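Local coordinates for protein geranyltranstransferase (IspA) (Helicobacter pylori, PDB 3LLW) that probably acts as a magnesium-dependent prenyltransferase of the FPP/GGPP synthase family, joining isoprenoid diphosphates head to tail in terpenoid biosynthesis, at residues E42-G47 and L86-L91; I92-D95 and M99-A102. All blocks are in the same frame, centred on the assembly; numbering follows the deposited sequence.

Interaction 1: residues E42-G47 and L86-L91; sequences EMVLNG and LHTYSL. With SO4 (sulfate ion), chain F.
With CG2 placed anti to the backbone N (chi1 -47° for OG1), T88 sets its methyl against the peptide group joining M43 to V44, while V44 has CG2 anti to its carbonyl carbon (CG1 anti to N, chi1 -169°), which turns CG2 to the same threonine. The two branched side chains cross at about a right angle and touch methyl to methyl, V44 CG2 lying 3.9 Å from T88 CG2. The threonine methyl also reaches the main chain, 3.5 Å from M43 O, and sits 3.9 Å from M43 CB; the methionine then bends at both chi2 and chi3, and its thioether turns off from the other helix. No hydrogen bond links the helices here. T88 OG1 bonds to the carbonyl of E84 in its own helix yet still lies beside V44; the methyl makes the closest approach to helix 36-45. L22 of helix 6-23 packs on V44 as well. Within helix 73-94, S90 OG donates to H87 O at 2.6 Å, approaching tilted 33° from the carbonyl plane. The H87 ring has L91 CG over one face, and its NE2 makes a weak bond of 3.5 Å to O1 of a sulfate that probably came with the crystallisation solution. R52 also holds this anion, and its place between H87 and R52 is consistent with the family's pocket for the diphosphate of isopentenyl diphosphate.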
loop_
_atom_site.group_PDB
_atom_site.type_symbol
_atom_site.label_atom_id
_atom_site.label_comp_id
_atom_site.label_asym_id
_atom_site.label_seq_id
_atom_site.Cartn_x
_atom_site.Cartn_y
_atom_site.Cartn_z
ATOM N N GLU A 42 -11.157 -1.300 -13.554
ATOM C CA GLU A 42 -12.568 -1.110 -13.854
ATOM C C GLU A 42 -13.276 -0.067 -12.976
ATOM O O GLU A 42 -13.965 0.813 -13.497
ATOM C CB GLU A 42 -13.293 -2.460 -13.752
ATOM C CG GLU A 42 -14.631 -2.490 -14.448
ATOM C CD GLU A 42 -15.254 -3.881 -14.482
ATOM O OE1 GLU A 42 -14.506 -4.876 -14.616
ATOM O OE2 GLU A 42 -16.496 -3.973 -14.392
ATOM N N MET A 43 -13.100 -0.162 -11.654
ATOM C CA MET A 43 -13.722 0.786 -10.721
ATOM C C MET A 43 -13.041 2.168 -10.736
ATOM O O MET A 43 -13.630 3.158 -10.288
ATOM C CB MET A 43 -13.769 0.221 -9.295
ATOM C CG MET A 43 -14.527 -1.091 -9.142
ATOM S SD MET A 43 -16.187 -1.116 -9.865
ATOM C CE MET A 43 -16.016 -2.292 -11.156
ATOM N N VAL A 44 -11.816 2.246 -11.248
ATOM C CA VAL A 44 -11.166 3.555 -11.412
ATOM C C VAL A 44 -11.765 4.235 -12.645
ATOM O O VAL A 44 -12.045 5.435 -12.626
ATOM C CB VAL A 44 -9.618 3.458 -11.572
ATOM C CG1 VAL A 44 -8.958 4.852 -11.459
ATOM C CG2 VAL A 44 -9.033 2.515 -10.548
ATOM N N LEU A 45 -11.974 3.447 -13.703
ATOM C CA LEU A 45 -12.547 3.957 -14.952
ATOM C C LEU A 45 -13.988 4.381 -14.770
ATOM O O LEU A 45 -14.401 5.426 -15.265
ATOM C CB LEU A 45 -12.457 2.915 -16.072
ATOM C CG LEU A 45 -11.054 2.579 -16.578
ATOM C CD1 LEU A 45 -11.088 1.417 -17.552
ATOM C CD2 LEU A 45 -10.390 3.792 -17.218
ATOM N N ASN A 46 -14.733 3.571 -14.030
ATOM C CA ASN A 46 -16.166 3.753 -13.861
ATOM C C ASN A 46 -16.517 4.724 -12.738
ATOM O O ASN A 46 -17.689 5.032 -12.534
ATOM C CB ASN A 46 -16.846 2.402 -13.585
ATOM C CG ASN A 46 -17.023 1.542 -14.840
ATOM O OD1 ASN A 46 -17.816 0.598 -14.834
ATOM N ND2 ASN A 46 -16.288 1.853 -15.908
ATOM N N GLY A 47 -15.520 5.198 -11.996
ATOM C CA GLY A 47 -15.791 6.109 -10.881
ATOM C C GLY A 47 -15.939 7.539 -11.364
ATOM O O GLY A 47 -16.439 7.796 -12.465
ATOM N N LEU A 86 -5.810 5.192 -4.618
ATOM C CA LEU A 86 -6.013 5.058 -3.177
ATOM C C LEU A 86 -7.451 5.343 -2.781
ATOM O O LEU A 86 -8.023 4.613 -1.986
ATOM C CB LEU A 86 -5.066 5.966 -2.393
ATOM C CG LEU A 86 -4.787 5.481 -0.967
ATOM C CD1 LEU A 86 -3.958 4.206 -0.989
ATOM C CD2 LEU A 86 -4.081 6.548 -0.152
ATOM N N HIS A 87 -8.041 6.391 -3.353
ATOM C CA HIS A 87 -9.432 6.706 -3.093
ATOM C C HIS A 87 -10.358 5.581 -3.579
ATOM O O HIS A 87 -11.311 5.232 -2.897
ATOM C CB HIS A 87 -9.825 8.034 -3.756
ATOM C CG HIS A 87 -11.302 8.320 -3.706
ATOM N ND1 HIS A 87 -11.993 8.488 -2.524
ATOM C CD2 HIS A 87 -12.217 8.461 -4.695
ATOM C CE1 HIS A 87 -13.270 8.706 -2.785
ATOM N NE2 HIS A 87 -13.431 8.702 -4.096
ATOM N N THR A 88 -10.064 5.029 -4.753
ATOM C CA THR A 88 -10.891 3.990 -5.367
ATOM C C THR A 88 -10.842 2.690 -4.574
ATOM O O THR A 88 -11.871 2.031 -4.398
ATOM C CB THR A 88 -10.440 3.715 -6.815
ATOM O OG1 THR A 88 -10.277 4.959 -7.498
ATOM C CG2 THR A 88 -11.461 2.859 -7.557
ATOM N N TYR A 89 -9.650 2.324 -4.097
ATOM C CA TYR A 89 -9.470 1.089 -3.322
ATOM C C TYR A 89 -10.296 1.142 -2.042
ATOM O O TYR A 89 -10.914 0.132 -1.656
ATOM C CB TYR A 89 -7.986 0.785 -3.028
ATOM C CG TYR A 89 -7.594 0.832 -1.553
ATOM C CD1 TYR A 89 -7.987 -0.175 -0.663
ATOM C CD2 TYR A 89 -6.812 1.870 -1.056
ATOM C CE1 TYR A 89 -7.662 -0.132 0.665
ATOM C CE2 TYR A 89 -6.481 1.928 0.283
ATOM C CZ TYR A 89 -6.877 0.916 1.129
ATOM O OH TYR A 89 -6.555 0.954 2.444
ATOM N N SER A 90 -10.302 2.303 -1.381
ATOM C CA SER A 90 -11.128 2.469 -0.189
ATOM C C SER A 90 -12.617 2.234 -0.494
ATOM O O SER A 90 -13.324 1.612 0.304
ATOM C CB SER A 90 -10.904 3.824 0.466
ATOM O OG SER A 90 -11.375 4.849 -0.372
ATOM N N LEU A 91 -13.076 2.698 -1.659
ATOM C CA LEU A 91 -14.472 2.499 -2.080
ATOM C C LEU A 91 -14.800 1.040 -2.378
ATOM O O LEU A 91 -15.917 0.578 -2.104
ATOM C CB LEU A 91 -14.819 3.385 -3.281
ATOM C CG LEU A 91 -14.714 4.902 -3.101
ATOM C CD1 LEU A 91 -15.010 5.643 -4.403
ATOM C CD2 LEU A 91 -15.629 5.392 -1.981
HETATM S S SO4 F . -15.518 11.841 -5.725
HETATM O O1 SO4 F . -15.774 10.425 -6.039
HETATM O O2 SO4 F . -15.364 12.018 -4.278
HETATM O O3 SO4 F . -14.315 12.328 -6.413
HETATM O O4 SO4 F . -16.674 12.626 -6.152
#

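Interaction 2: residues I92-D95 and M99-A102; sequences IHDD and MDNA
The carboxylates of D94 and D100 meet with their planes 51° apart, neither stacked nor coplanar, and OD1 of D94 comes within 3.0 Å of OD2 of D100. These two acceptors lie close with no hydrogen bond between them, an arrangement consistent with a pair set to share a cation, although no metal is bound to this chain in the model. D94 has its CG anti to the backbone N (chi1 -174°), which carries the carboxylate to D100; Q165 gives its OD1 a weak hydrogen bond. Two main-chain bonds hold the loop to the helix end: D100 N donates to D94 O at 2.9 Å, and A102 N donates to D95 O at 2.9 Å. Alongside, A102 CB rests 3.5 Å from D95 OD1, whose carboxylate is salt-bridged through OD2 to R105. M99 folds its thioether back over the helix end, with CE 3.3 Å from H93 O, while the H93 ring bonds D125 of the second subunit. Both D94 and D100 bind magnesium in a structure of this protein, and D94, D95 and D100 lie in a DDxxxxD sequence, the first aspartate-rich motif of trans-prenyltransferases.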
loop_
_atom_site.group_PDB
_atom_site.type_symbol
_atom_site.label_atom_id
_atom_site.label_comp_id
_atom_site.label_asym_id
_atom_site.label_seq_id
_atom_site.Cartn_x
_atom_site.Cartn_y
_atom_site.Cartn_z
ATOM N N ILE A 92 -13.819 0.319 -2.920
ATOM C CA ILE A 92 -13.966 -1.094 -3.236
ATOM C C ILE A 92 -14.183 -1.877 -1.949
ATOM O O ILE A 92 -15.072 -2.756 -1.859
ATOM C CB ILE A 92 -12.746 -1.636 -4.015
ATOM C CG1 ILE A 92 -12.730 -1.051 -5.425
ATOM C CG2 ILE A 92 -12.815 -3.144 -4.152
ATOM C CD1 ILE A 92 -11.421 -1.194 -6.122
ATOM N N HIS A 93 -13.395 -1.529 -0.940
ATOM C CA HIS A 93 -13.510 -2.196 0.350
ATOM C C HIS A 93 -14.726 -1.745 1.145
ATOM O O HIS A 93 -15.385 -2.571 1.775
ATOM C CB HIS A 93 -12.191 -2.119 1.128
ATOM C CG HIS A 93 -11.145 -3.038 0.577
ATOM N ND1 HIS A 93 -10.000 -3.368 1.260
ATOM C CD2 HIS A 93 -11.109 -3.746 -0.579
ATOM C CE1 HIS A 93 -9.284 -4.211 0.537
ATOM N NE2 HIS A 93 -9.936 -4.459 -0.581
ATOM N N ASP A 94 -15.062 -0.461 1.059
ATOM C CA ASP A 94 -16.287 0.039 1.682
ATOM C C ASP A 94 -17.543 -0.710 1.180
ATOM O O ASP A 94 -18.468 -0.928 1.950
ATOM C CB ASP A 94 -16.453 1.533 1.422
ATOM C CG ASP A 94 -17.628 2.127 2.174
ATOM O OD1 ASP A 94 -17.647 2.044 3.423
ATOM O OD2 ASP A 94 -18.535 2.677 1.509
ATOM N N ASP A 95 -17.541 -1.115 -0.093
ATOM C CA ASP A 95 -18.712 -1.707 -0.755
ATOM C C ASP A 95 -18.962 -3.170 -0.415
ATOM O O ASP A 95 -20.034 -3.692 -0.718
ATOM C CB ASP A 95 -18.577 -1.561 -2.276
ATOM C CG ASP A 95 -18.961 -0.173 -2.778
ATOM O OD1 ASP A 95 -19.822 0.492 -2.157
ATOM O OD2 ASP A 95 -18.412 0.246 -3.818
ATOM N N MET A 99 -19.051 -4.906 4.910
ATOM C CA MET A 99 -19.213 -3.468 5.159
ATOM C C MET A 99 -20.555 -2.939 4.601
ATOM O O MET A 99 -21.611 -3.393 5.044
ATOM C CB MET A 99 -17.970 -2.677 4.690
ATOM C CG MET A 99 -16.839 -2.694 5.720
ATOM S SD MET A 99 -15.248 -1.925 5.265
ATOM C CE MET A 99 -14.375 -3.433 4.838
ATOM N N ASP A 100 -20.533 -2.014 3.640
ATOM C CA ASP A 100 -21.787 -1.425 3.124
ATOM C C ASP A 100 -22.677 -2.346 2.278
ATOM O O ASP A 100 -23.838 -2.017 2.043
ATOM C CB ASP A 100 -21.542 -0.104 2.381
ATOM C CG ASP A 100 -21.355 1.066 3.325
ATOM O OD1 ASP A 100 -22.216 1.972 3.305
ATOM O OD2 ASP A 100 -20.368 1.076 4.098
ATOM N N ASN A 101 -22.125 -3.472 1.827
ATOM C CA ASN A 101 -22.853 -4.480 1.054
ATOM C C ASN A 101 -23.606 -3.918 -0.165
ATOM O O ASN A 101 -24.808 -4.157 -0.338
ATOM C CB ASN A 101 -23.776 -5.296 1.974
ATOM C CG ASN A 101 -24.174 -6.625 1.375
ATOM O OD1 ASN A 101 -23.673 -7.031 0.323
ATOM N ND2 ASN A 101 -25.083 -7.317 2.044
ATOM N N ALA A 102 -22.887 -3.161 -0.993
ATOM C CA ALA A 102 -23.477 -2.491 -2.156
ATOM C C ALA A 102 -23.194 -3.241 -3.464
ATOM O O ALA A 102 -22.030 -3.435 -3.826
ATOM C CB ALA A 102 -22.968 -1.052 -2.240
#

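Both contacts use helix 73-94, in series along the chain, with centres about 12 Å apart, and they meet where M43 CG packs on I92 CG1 at 4.1 Å. Interaction 1 is buried and rests on van der Waals contact of methyls with each other and with a peptide group, between two helices distant in sequence, without a hydrogen bond across it. Interaction 2 is only partly buried and polar: the end of the same helix is tied by main-chain bonds to the loop that follows, with carboxylates ranging from buried D95 to exposed D100. The chemistry thus changes along one helix, from nonpolar packing in the interior to a cluster of carboxylates at the magnesium site; R105 pairs with D95, while the second subunit meets H93 and M99.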